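Local coordinates for protein glycogen synthase (PDB 6GNF) that belongs to the group 1 glycosyltransferases and, as modelled, holds adenosine-5'-diphosphate (ADP) and a glycan in pockets along its cleft, at residues K335-K340 with A417-A422; P351-I356 with K501-Y506; K374-N379 with Y403-G408; G447-V452 with K512-D517. One frame throughout, in Å; residues are numbered along the deposited sequence.

In the fold
All four contacts lie in the domain built on the six-stranded parallel sheet, and three reach that sheet directly. Interaction 2 is the hub: its strand 352-356 abuts Leu338 and Ile420 of interaction 1, whose centre is about 14 Å from its own, and its Leu503 meets Leu378 of interaction 3 (centres about 12 Å apart). Interaction 4 is closest to it, with centres about 10 Å apart, through Ala502 and Val451. Interaction 4 also meets interaction 1, centres about 16 Å apart, by a probable hydrogen bond between Thr448 OG1 and Thr421 O. Interactions 3 and 4 do not touch. ADP lies at the C-terminal end of strand 352-356, touching Ile356 of interaction 2 and Ala417 of interaction 1.

Interaction 1. Residues K335-K340 with A417-A422; sequences KVALQK and AHFITA
The ring of Phe419 is approached obliquely by Ala337 CB, 4.1 Å from Phe419 CE2, and by the backbone N of Leu338. Elsewhere round this ring, Leu319 adds a contact from a loop. His418, one residue earlier, turns its own ring the other way, into stacks with Trp310 and Phe317. Leu338 of helix 327-341 makes the other contacts, with Phe419 and Ile420. With CG anti to the backbone N (chi1 179°), its two methyls fork over the opposing backbone: CD2 stands 3.7 Å from Phe419 O, while CD1 lies 4.0 Å from Phe419 CB and 3.7 Å from Ile420 CG1. Ile420 starts away from the partner helix, yet its CG1 branch still reaches that methyl. The axes of the two short segments make 131°, slightly nearer perpendicular than antiparallel, with a closest approach of 8.8 Å. Both helices pack beside the parallel sheet, Leu338 on Leu352 and Ile420 on Ile356 and Val383, and Ala417 belongs to the ADP pocket. Ala417 O receives both Thr421 N and Thr421 OG1, the hydroxyl at 2.8 Å and from the opposite face of the carbonyl plane. The side-chain groups that touch are apolar, and the carbonyl of Phe419 and the N of Leu338 lie among them without bonding across, so the contact rests on shape and burial rather than directional bonds.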
# COMPACT_ATOMS: atom_id res chain seq x y z
N LYS A 335 7.58 8.38 -25.45
CA LYS A 335 6.69 9.54 -25.36
C LYS A 335 5.71 9.59 -26.53
O LYS A 335 4.50 9.73 -26.34
CB LYS A 335 7.49 10.84 -25.30
CG LYS A 335 6.64 12.07 -25.02
CD LYS A 335 7.49 13.29 -24.72
CE LYS A 335 6.64 14.52 -24.48
NZ LYS A 335 7.45 15.68 -24.03
N VAL A 336 6.25 9.55 -27.74
CA VAL A 336 5.42 9.52 -28.95
C VAL A 336 4.46 8.32 -28.98
O VAL A 336 3.33 8.45 -29.46
CB VAL A 336 6.32 9.57 -30.21
CG1 VAL A 336 5.59 9.10 -31.47
CG2 VAL A 336 6.95 10.95 -30.37
N ALA A 337 4.90 7.18 -28.46
CA ALA A 337 4.04 5.99 -28.36
C ALA A 337 2.87 6.20 -27.40
O ALA A 337 1.74 5.83 -27.70
CB ALA A 337 4.86 4.78 -27.94
N LEU A 338 3.16 6.80 -26.24
CA LEU A 338 2.12 7.13 -25.27
C LEU A 338 1.12 8.11 -25.86
O LEU A 338 -0.09 7.92 -25.76
CB LEU A 338 2.75 7.75 -24.01
CG LEU A 338 1.83 8.19 -22.88
CD1 LEU A 338 1.01 7.03 -22.34
CD2 LEU A 338 2.65 8.83 -21.77
N GLN A 339 1.63 9.16 -26.49
CA GLN A 339 0.80 10.17 -27.12
C GLN A 339 -0.18 9.55 -28.11
O GLN A 339 -1.38 9.84 -28.05
CB GLN A 339 1.66 11.24 -27.80
CG GLN A 339 2.34 12.16 -26.81
CD GLN A 339 3.27 13.17 -27.46
OE1 GLN A 339 3.85 12.92 -28.51
NE2 GLN A 339 3.43 14.32 -26.82
N LYS A 340 0.34 8.73 -29.02
CA LYS A 340 -0.50 8.05 -29.99
C LYS A 340 -1.49 7.09 -29.33
O LYS A 340 -2.65 7.05 -29.71
CB LYS A 340 0.34 7.28 -31.01
CG LYS A 340 -0.48 6.32 -31.86
CD LYS A 340 0.15 6.05 -33.21
CE LYS A 340 -0.82 5.29 -34.10
NZ LYS A 340 -1.20 3.98 -33.52
N ALA A 417 0.11 1.53 -17.76
CA ALA A 417 0.90 2.06 -16.65
C ALA A 417 2.38 2.16 -17.06
O ALA A 417 3.03 3.18 -16.81
CB ALA A 417 0.75 1.20 -15.41
N HIS A 418 2.87 1.12 -17.72
CA HIS A 418 4.25 1.09 -18.18
C HIS A 418 4.48 2.17 -19.24
O HIS A 418 5.47 2.91 -19.19
CB HIS A 418 4.61 -0.30 -18.71
CG HIS A 418 4.97 -1.27 -17.63
ND1 HIS A 418 6.24 -1.39 -17.13
CD2 HIS A 418 4.21 -2.15 -16.93
CE1 HIS A 418 6.26 -2.30 -16.18
NE2 HIS A 418 5.04 -2.78 -16.04
N PHE A 419 3.57 2.27 -20.20
CA PHE A 419 3.64 3.32 -21.22
C PHE A 419 3.70 4.72 -20.60
O PHE A 419 4.41 5.60 -21.10
CB PHE A 419 2.43 3.25 -22.16
CG PHE A 419 2.63 2.36 -23.36
CD1 PHE A 419 2.96 1.02 -23.22
CD2 PHE A 419 2.46 2.87 -24.64
CE1 PHE A 419 3.12 0.21 -24.32
CE2 PHE A 419 2.62 2.06 -25.76
CZ PHE A 419 2.95 0.73 -25.59
N ILE A 420 2.93 4.94 -19.53
CA ILE A 420 2.86 6.26 -18.89
C ILE A 420 4.15 6.57 -18.14
O ILE A 420 4.70 7.67 -18.26
CB ILE A 420 1.64 6.37 -17.94
CG1 ILE A 420 0.35 6.46 -18.76
CG2 ILE A 420 1.75 7.60 -17.04
CD1 ILE A 420 -0.88 6.06 -17.98
N THR A 421 4.63 5.60 -17.37
CA THR A 421 5.84 5.76 -16.58
C THR A 421 7.05 6.09 -17.45
O THR A 421 7.88 6.91 -17.06
CB THR A 421 6.15 4.50 -15.77
OG1 THR A 421 4.98 4.13 -15.02
CG2 THR A 421 7.31 4.71 -14.82
N ALA A 422 7.16 5.42 -18.60
CA ALA A 422 8.28 5.63 -19.51
C ALA A 422 8.07 6.86 -20.38
O ALA A 422 8.99 7.66 -20.57
CB ALA A 422 8.47 4.39 -20.38

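Interaction 2. Residues P351-I356 with K501-Y506; sequences PLFGFI and KALQEY. With ADP (adenosine-5'-diphosphate), chain F.
Pro351 leads into strand 352-356, the first strand of a Rossmann-like parallel sheet, and packs on Leu503 and Tyr506, in the C-terminal part of helix 485-503 and the residues after it; the other end of the same strand reaches the ADP pocket. The Tyr506 ring lies flat against the proline. Pro351 CB stands 3.6 Å from the ring centroid and only 2° off the normal, a well-centred CH-pi contact, and Pro351 CD adds an approach of 3.7 Å to Tyr506 CE2. Tyr506 brings its ring there with CG anti to the backbone N (chi1 176°). Leu503 fills the neighbouring side: its CD2 comes to 3.5 Å from Pro351 CG, tighter than usual for two carbons, and the two side chains cross at about a right angle. The same methyl lies 3.9 Å from Phe353 CE1, while Leu503 CG sits in the plane of the Phe353 ring, at its edge, 4.0 Å from Phe353 CZ. At the C-terminal end of the strand, Ile356 CG2 lies over the adenine, 3.6 Å from ADP C4. Strand 352-356 runs between strands 381-385 and 426-429. Phe353 stacks on Tyr426 of the latter, and Tyr506 meets Phe511 edge-to-face. Leu503 and Tyr506 both also touch Tyr426; these contacts place helix 485-503 against the sheet.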
# COMPACT_ATOMS: atom_id res chain seq x y z
N PRO A 351 5.28 19.10 -22.91
CA PRO A 351 5.50 18.39 -21.64
C PRO A 351 4.27 17.57 -21.24
O PRO A 351 3.16 18.08 -21.30
CB PRO A 351 5.76 19.52 -20.64
CG PRO A 351 5.10 20.72 -21.23
CD PRO A 351 5.20 20.56 -22.72
N LEU A 352 4.49 16.32 -20.84
CA LEU A 352 3.40 15.41 -20.53
C LEU A 352 3.44 14.99 -19.06
O LEU A 352 4.47 14.57 -18.56
CB LEU A 352 3.47 14.18 -21.43
CG LEU A 352 2.22 13.29 -21.44
CD1 LEU A 352 2.03 12.65 -22.80
CD2 LEU A 352 2.25 12.22 -20.37
N PHE A 353 2.29 15.11 -18.40
CA PHE A 353 2.10 14.69 -17.01
C PHE A 353 1.28 13.40 -16.95
O PHE A 353 0.27 13.28 -17.64
CB PHE A 353 1.35 15.76 -16.22
CG PHE A 353 2.13 17.02 -16.00
CD1 PHE A 353 2.15 18.02 -16.95
CD2 PHE A 353 2.83 17.22 -14.81
CE1 PHE A 353 2.87 19.19 -16.74
CE2 PHE A 353 3.55 18.38 -14.59
CZ PHE A 353 3.57 19.37 -15.56
N GLY A 354 1.72 12.45 -16.14
CA GLY A 354 1.02 11.17 -16.00
C GLY A 354 0.60 10.89 -14.57
O GLY A 354 1.38 11.07 -13.63
N PHE A 355 -0.64 10.44 -14.40
CA PHE A 355 -1.15 10.01 -13.10
C PHE A 355 -1.57 8.54 -13.17
O PHE A 355 -2.24 8.12 -14.11
CB PHE A 355 -2.35 10.87 -12.67
CG PHE A 355 -3.07 10.34 -11.46
CD1 PHE A 355 -4.06 9.37 -11.59
CD2 PHE A 355 -2.77 10.81 -10.19
CE1 PHE A 355 -4.72 8.88 -10.48
CE2 PHE A 355 -3.43 10.33 -9.07
CZ PHE A 355 -4.41 9.36 -9.22
N ILE A 356 -1.17 7.77 -12.17
CA ILE A 356 -1.62 6.40 -12.04
C ILE A 356 -2.00 6.17 -10.59
O ILE A 356 -1.16 6.32 -9.71
CB ILE A 356 -0.52 5.38 -12.42
CG1 ILE A 356 0.11 5.73 -13.77
CG2 ILE A 356 -1.10 3.98 -12.46
CD1 ILE A 356 1.38 4.97 -14.06
N LYS A 501 6.15 25.23 -11.27
CA LYS A 501 7.55 25.13 -10.84
C LYS A 501 8.32 24.23 -11.79
O LYS A 501 9.40 24.57 -12.24
CB LYS A 501 7.66 24.56 -9.42
CG LYS A 501 7.62 25.56 -8.28
CD LYS A 501 7.77 24.79 -6.96
CE LYS A 501 7.93 25.70 -5.76
NZ LYS A 501 6.68 26.45 -5.46
N ALA A 502 7.74 23.07 -12.10
CA ALA A 502 8.39 22.07 -12.94
C ALA A 502 8.53 22.54 -14.39
O ALA A 502 9.58 22.34 -15.00
CB ALA A 502 7.63 20.75 -12.89
N LEU A 503 7.46 23.13 -14.92
CA LEU A 503 7.45 23.56 -16.32
C LEU A 503 8.42 24.71 -16.58
O LEU A 503 8.88 24.88 -17.70
CB LEU A 503 6.03 23.95 -16.76
CG LEU A 503 5.03 22.80 -16.91
CD1 LEU A 503 3.66 23.33 -17.28
CD2 LEU A 503 5.50 21.78 -17.94
N GLN A 504 8.72 25.50 -15.56
CA GLN A 504 9.73 26.55 -15.66
C GLN A 504 11.09 26.00 -16.09
O GLN A 504 11.86 26.70 -16.72
CB GLN A 504 9.89 27.25 -14.32
CG GLN A 504 8.72 28.15 -13.93
CD GLN A 504 8.93 29.59 -14.34
OE1 GLN A 504 9.72 29.88 -15.24
NE2 GLN A 504 8.19 30.50 -13.72
N GLU A 505 11.37 24.75 -15.74
CA GLU A 505 12.63 24.10 -16.11
C GLU A 505 12.52 23.12 -17.27
O GLU A 505 13.54 22.60 -17.73
CB GLU A 505 13.22 23.36 -14.90
CG GLU A 505 13.72 24.27 -13.79
CD GLU A 505 14.35 23.50 -12.65
OE1 GLU A 505 14.43 24.07 -11.54
OE2 GLU A 505 14.77 22.33 -12.83
N TYR A 506 11.31 22.86 -17.75
CA TYR A 506 11.11 21.86 -18.80
C TYR A 506 11.97 22.16 -20.02
O TYR A 506 11.96 23.29 -20.53
CB TYR A 506 9.64 21.76 -19.21
CG TYR A 506 9.42 20.79 -20.35
CD1 TYR A 506 9.58 19.42 -20.17
CD2 TYR A 506 9.07 21.25 -21.62
CE1 TYR A 506 9.39 18.53 -21.22
CE2 TYR A 506 8.88 20.36 -22.67
CZ TYR A 506 9.05 19.01 -22.46
OH TYR A 506 8.86 18.10 -23.48
PB ADP F . -1.44 2.78 -2.90
O1B ADP F . -1.75 3.84 -1.87
O2B ADP F . -0.68 1.61 -2.35
O3B ADP F . -2.62 2.44 -3.77
PA ADP F . 1.15 3.17 -4.11
O1A ADP F . 1.85 2.86 -2.79
O2A ADP F . 1.70 4.21 -5.06
O3A ADP F . -0.41 3.56 -3.87
O5' ADP F . 0.99 1.79 -4.94
C5' ADP F . -0.01 1.64 -5.95
C4' ADP F . 0.55 0.71 -7.02
O4' ADP F . -0.46 0.26 -7.93
C3' ADP F . 1.58 1.44 -7.86
O3' ADP F . 2.68 0.56 -8.07
C2' ADP F . 0.85 1.78 -9.15
O2' ADP F . 1.78 1.71 -10.23
C1' ADP F . -0.23 0.72 -9.26
N9 ADP F . -1.54 1.15 -9.82
C8 ADP F . -2.47 1.91 -9.20
N7 ADP F . -3.56 2.09 -9.98
C5 ADP F . -3.35 1.42 -11.13
C6 ADP F . -4.08 1.17 -12.39
N6 ADP F . -5.30 1.70 -12.59
N1 ADP F . -3.49 0.41 -13.33
C2 ADP F . -2.27 -0.12 -13.16
N3 ADP F . -1.55 0.06 -12.04
C4 ADP F . -2.02 0.80 -11.01

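Interaction 3. Residues K374-N379 with Y403-G408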
# COMPACT_ATOMS: atom_id res chain seq x y z
N LYS A 374 -8.36 25.21 -15.96
CA LYS A 374 -7.15 26.01 -15.76
C LYS A 374 -5.92 25.42 -16.45
O LYS A 374 -4.92 26.11 -16.63
CB LYS A 374 -6.85 26.16 -14.27
CG LYS A 374 -7.84 27.03 -13.51
CD LYS A 374 -7.16 27.74 -12.35
CE LYS A 374 -8.14 28.49 -11.46
NZ LYS A 374 -8.77 27.57 -10.47
N LEU A 375 -5.95 24.13 -16.76
CA LEU A 375 -4.77 23.44 -17.28
C LEU A 375 -4.41 23.81 -18.72
O LEU A 375 -3.23 23.80 -19.09
CB LEU A 375 -4.93 21.92 -17.17
CG LEU A 375 -4.82 21.33 -15.76
CD1 LEU A 375 -5.07 19.83 -15.81
CD2 LEU A 375 -3.47 21.63 -15.12
N LYS A 376 -5.40 24.15 -19.53
CA LYS A 376 -5.15 24.46 -20.93
C LYS A 376 -4.12 25.58 -21.08
O LYS A 376 -3.34 25.59 -22.03
CB LYS A 376 -6.44 24.82 -21.67
CG LYS A 376 -6.30 24.69 -23.17
CD LYS A 376 -7.62 24.84 -23.91
CE LYS A 376 -7.46 24.41 -25.36
NZ LYS A 376 -8.51 24.98 -26.25
N GLN A 377 -4.13 26.51 -20.13
CA GLN A 377 -3.18 27.63 -20.10
C GLN A 377 -1.71 27.19 -20.03
O GLN A 377 -0.82 27.90 -20.49
CB GLN A 377 -3.49 28.55 -18.91
CG GLN A 377 -4.85 29.25 -18.97
CD GLN A 377 -5.01 30.21 -20.16
OE1 GLN A 377 -4.09 30.39 -20.95
NE2 GLN A 377 -6.17 30.83 -20.26
N LEU A 378 -1.46 26.00 -19.47
CA LEU A 378 -0.09 25.54 -19.23
C LEU A 378 0.61 24.94 -20.46
O LEU A 378 1.82 24.73 -20.42
CB LEU A 378 -0.07 24.51 -18.11
CG LEU A 378 -0.70 24.91 -16.77
CD1 LEU A 378 -0.42 23.82 -15.74
CD2 LEU A 378 -0.17 26.25 -16.29
N ASN A 379 -0.15 24.66 -21.52
CA ASN A 379 0.39 24.04 -22.74
C ASN A 379 1.10 22.72 -22.47
O ASN A 379 2.27 22.54 -22.80
CB ASN A 379 1.35 24.99 -23.47
CG ASN A 379 0.66 26.23 -23.98
OD1 ASN A 379 1.02 27.35 -23.62
ND2 ASN A 379 -0.34 26.04 -24.83
N TYR A 403 -11.59 18.25 -23.30
CA TYR A 403 -10.18 18.65 -23.22
C TYR A 403 -9.31 17.76 -24.09
O TYR A 403 -9.03 16.61 -23.72
CB TYR A 403 -9.72 18.62 -21.76
CG TYR A 403 -10.64 19.42 -20.87
CD1 TYR A 403 -10.56 20.80 -20.84
CD2 TYR A 403 -11.60 18.79 -20.08
CE1 TYR A 403 -11.41 21.55 -20.03
CE2 TYR A 403 -12.45 19.53 -19.27
CZ TYR A 403 -12.35 20.91 -19.26
OH TYR A 403 -13.19 21.65 -18.46
N PRO A 404 -8.87 18.28 -25.26
CA PRO A 404 -8.12 17.47 -26.23
C PRO A 404 -6.71 17.10 -25.75
O PRO A 404 -6.19 16.06 -26.14
CB PRO A 404 -8.07 18.37 -27.47
CG PRO A 404 -8.17 19.76 -26.95
CD PRO A 404 -8.99 19.69 -25.70
N PHE A 405 -6.13 17.94 -24.89
CA PHE A 405 -4.78 17.70 -24.35
C PHE A 405 -4.74 16.65 -23.24
O PHE A 405 -3.67 16.34 -22.73
CB PHE A 405 -4.18 19.01 -23.83
CG PHE A 405 -4.97 19.65 -22.72
CD1 PHE A 405 -4.75 19.28 -21.39
CD2 PHE A 405 -5.93 20.61 -22.99
CE1 PHE A 405 -5.48 19.86 -20.37
CE2 PHE A 405 -6.67 21.19 -21.98
CZ PHE A 405 -6.44 20.82 -20.66
N ALA A 406 -5.90 16.11 -22.86
CA ALA A 406 -5.98 15.19 -21.74
C ALA A 406 -6.68 13.90 -22.13
O ALA A 406 -7.49 13.89 -23.05
CB ALA A 406 -6.69 15.84 -20.57
N LYS A 407 -6.42 12.85 -21.37
CA LYS A 407 -6.99 11.55 -21.63
C LYS A 407 -7.13 10.77 -20.34
O LYS A 407 -6.19 10.68 -19.56
CB LYS A 407 -6.10 10.78 -22.61
CG LYS A 407 -6.49 9.33 -22.83
CD LYS A 407 -7.80 9.21 -23.59
CE LYS A 407 -8.19 7.74 -23.70
NZ LYS A 407 -9.30 7.56 -24.67
N GLY A 408 -8.32 10.21 -20.13
CA GLY A 408 -8.61 9.42 -18.94
C GLY A 408 -8.93 7.99 -19.32
O GLY A 408 -9.57 7.74 -20.34
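Phe405 inserts the tip of its ring against the backbone and first side-chain carbons of Leu375 and Lys376. Its CE1 is 3.8 Å from Leu375 CB and its CE2 3.7 Å from Lys376 CB, so two successive residues meet the two ring carbons that flank CZ, while CZ faces Lys376 N at 3.7 Å. To get there Phe405 accepts a crowded rotamer, with CG between the backbone N and the carbonyl carbon (chi1 61°). In this pose one face of the ring also receives Tyr403 CB, 3.9 Å above the plane and offset toward the rim. Lys376 takes a different course: CG is anti to the backbone N (chi1 -161°), which brings it alongside the ring, 3.7 Å from Phe405 CE2, and the chain runs on extended. A type I turn from Tyr403 to Ala406, bonded from Ala406 N to Tyr403 O, presents the ring just ahead of strand 406-409. That strand is an outermost member of the parallel sheet, reached from strand 381-385 through helix 390-402: a beta-alpha-beta crossover of a Rossmann-like domain, with Leu375 of helix 372-375 and Lys376 of the 3-10 segment after it packed on Phe405, just before the strand.

Interaction 4. Residues G447-V452 with K512-D517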
# COMPACT_ATOMS: atom_id res chain seq x y z
N GLY A 447 13.63 7.91 -15.32
CA GLY A 447 14.02 9.29 -15.64
C GLY A 447 12.83 10.22 -15.75
O GLY A 447 12.92 11.29 -16.34
N THR A 448 11.72 9.81 -15.17
CA THR A 448 10.49 10.58 -15.18
C THR A 448 10.41 11.33 -13.85
O THR A 448 10.51 10.72 -12.79
CB THR A 448 9.27 9.66 -15.39
OG1 THR A 448 9.36 9.03 -16.68
CG2 THR A 448 7.96 10.43 -15.32
N ILE A 449 10.20 12.64 -13.93
CA ILE A 449 10.37 13.52 -12.79
C ILE A 449 9.09 13.65 -11.96
O ILE A 449 8.06 14.08 -12.48
CB ILE A 449 10.81 14.92 -13.26
CG1 ILE A 449 12.22 14.83 -13.86
CG2 ILE A 449 10.78 15.91 -12.11
CD1 ILE A 449 12.62 16.04 -14.68
N PRO A 450 9.16 13.31 -10.65
CA PRO A 450 7.98 13.46 -9.81
C PRO A 450 7.59 14.91 -9.51
O PRO A 450 8.44 15.75 -9.24
CB PRO A 450 8.38 12.75 -8.50
CG PRO A 450 9.54 11.89 -8.85
CD PRO A 450 10.26 12.62 -9.94
N VAL A 451 6.28 15.17 -9.59
CA VAL A 451 5.70 16.42 -9.12
C VAL A 451 4.61 16.00 -8.14
O VAL A 451 3.56 15.51 -8.54
CB VAL A 451 5.11 17.25 -10.29
CG1 VAL A 451 4.56 18.58 -9.79
CG2 VAL A 451 6.15 17.47 -11.36
N VAL A 452 4.88 16.21 -6.85
CA VAL A 452 4.15 15.53 -5.79
C VAL A 452 3.66 16.47 -4.70
O VAL A 452 4.18 17.57 -4.52
CB VAL A 452 5.03 14.43 -5.15
CG1 VAL A 452 5.49 13.44 -6.21
CG2 VAL A 452 6.25 15.03 -4.45
N LYS A 512 17.35 18.02 -18.22
CA LYS A 512 18.16 16.87 -18.62
C LYS A 512 18.96 16.30 -17.45
O LYS A 512 19.06 15.07 -17.32
CB LYS A 512 19.13 17.24 -19.75
CG LYS A 512 18.66 16.86 -21.15
CD LYS A 512 17.57 17.78 -21.67
CE LYS A 512 17.88 18.28 -23.08
NZ LYS A 512 18.14 17.19 -24.06
N LYS A 513 19.51 17.18 -16.62
CA LYS A 513 20.30 16.75 -15.48
C LYS A 513 19.43 16.07 -14.42
O LYS A 513 19.84 15.06 -13.85
CB LYS A 513 21.03 17.94 -14.85
CG LYS A 513 22.05 17.55 -13.79
CD LYS A 513 22.59 18.77 -13.05
CE LYS A 513 23.80 18.43 -12.20
NZ LYS A 513 23.49 17.39 -11.18
N MET A 514 18.24 16.63 -14.18
CA MET A 514 17.32 16.08 -13.18
C MET A 514 16.90 14.65 -13.53
O MET A 514 16.75 13.80 -12.64
CB MET A 514 16.09 16.98 -13.02
CG MET A 514 15.22 16.64 -11.82
SD MET A 514 13.93 17.84 -11.43
CE MET A 514 14.85 19.09 -10.53
N ARG A 515 16.71 14.37 -14.82
CA ARG A 515 16.37 13.02 -15.26
C ARG A 515 17.50 12.03 -14.98
O ARG A 515 17.25 10.92 -14.57
CB ARG A 515 16.05 13.00 -16.75
CG ARG A 515 14.83 13.83 -17.12
CD ARG A 515 14.38 13.53 -18.54
NE ARG A 515 15.48 13.61 -19.50
CZ ARG A 515 15.34 13.39 -20.80
NH1 ARG A 515 16.39 13.49 -21.61
NH2 ARG A 515 14.15 13.07 -21.31
N LEU A 516 18.72 12.44 -15.29
CA LEU A 516 19.89 11.59 -15.05
C LEU A 516 20.07 11.35 -13.56
O LEU A 516 20.37 10.23 -13.15
CB LEU A 516 21.15 12.21 -15.66
CG LEU A 516 21.53 11.79 -17.09
CD1 LEU A 516 20.31 11.54 -17.98
CD2 LEU A 516 22.44 12.83 -17.73
N ASP A 517 19.85 12.39 -12.76
CA ASP A 517 19.94 12.28 -11.29
C ASP A 517 18.87 11.33 -10.75
O ASP A 517 19.14 10.54 -9.85
CB ASP A 517 19.80 13.65 -10.62
CG ASP A 517 21.01 14.55 -10.84
OD1 ASP A 517 21.88 14.16 -11.64
OD2 ASP A 517 21.09 15.64 -10.23
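Gly447 and Arg515 bring their backbones close, with CA atoms 4.4 Å apart, and this is the dense end of the contact. Gly447 O presses on the aliphatic root of the arginine, 3.3 Å from Arg515 CG and 3.5 Å from Arg515 CD. The glycine closes helix 439-445 in a Schellman motif with positive phi (76°), and having no side chain it lets helix 509-520 come in close. Beside it Ile449, pointing toward the helix, meets Met514 at about a right angle: Ile449 CG2 is 3.8 Å from Met514 SD, and Ile449 CD1 is 3.9 Å from Met514 CG. The methionine is extended through its first two torsions (chi1 -169°, chi2 170°), which carries the sulfur to the isoleucine; the bend at chi3 only turns the terminal methyl. All four of these residues are buried. The outer face of the helix is different in character. Lys512, Lys513 and Leu516 are exposed, and a salt bridge joins Lys513 NZ to Asp517 OD2 at 3.1 Å, its hydrogen bond weak, without taking part in the packing. Beyond Gly447 the arginine turns to helix 327-341, where NH1 makes a weak hydrogen bond to Asn328 OD1. A helix from beyond the last strand thus packs beside the N-terminal end of strand 449-452, in the C-terminal Rossmann-like domain of a GT-B glycosyltransferase fold.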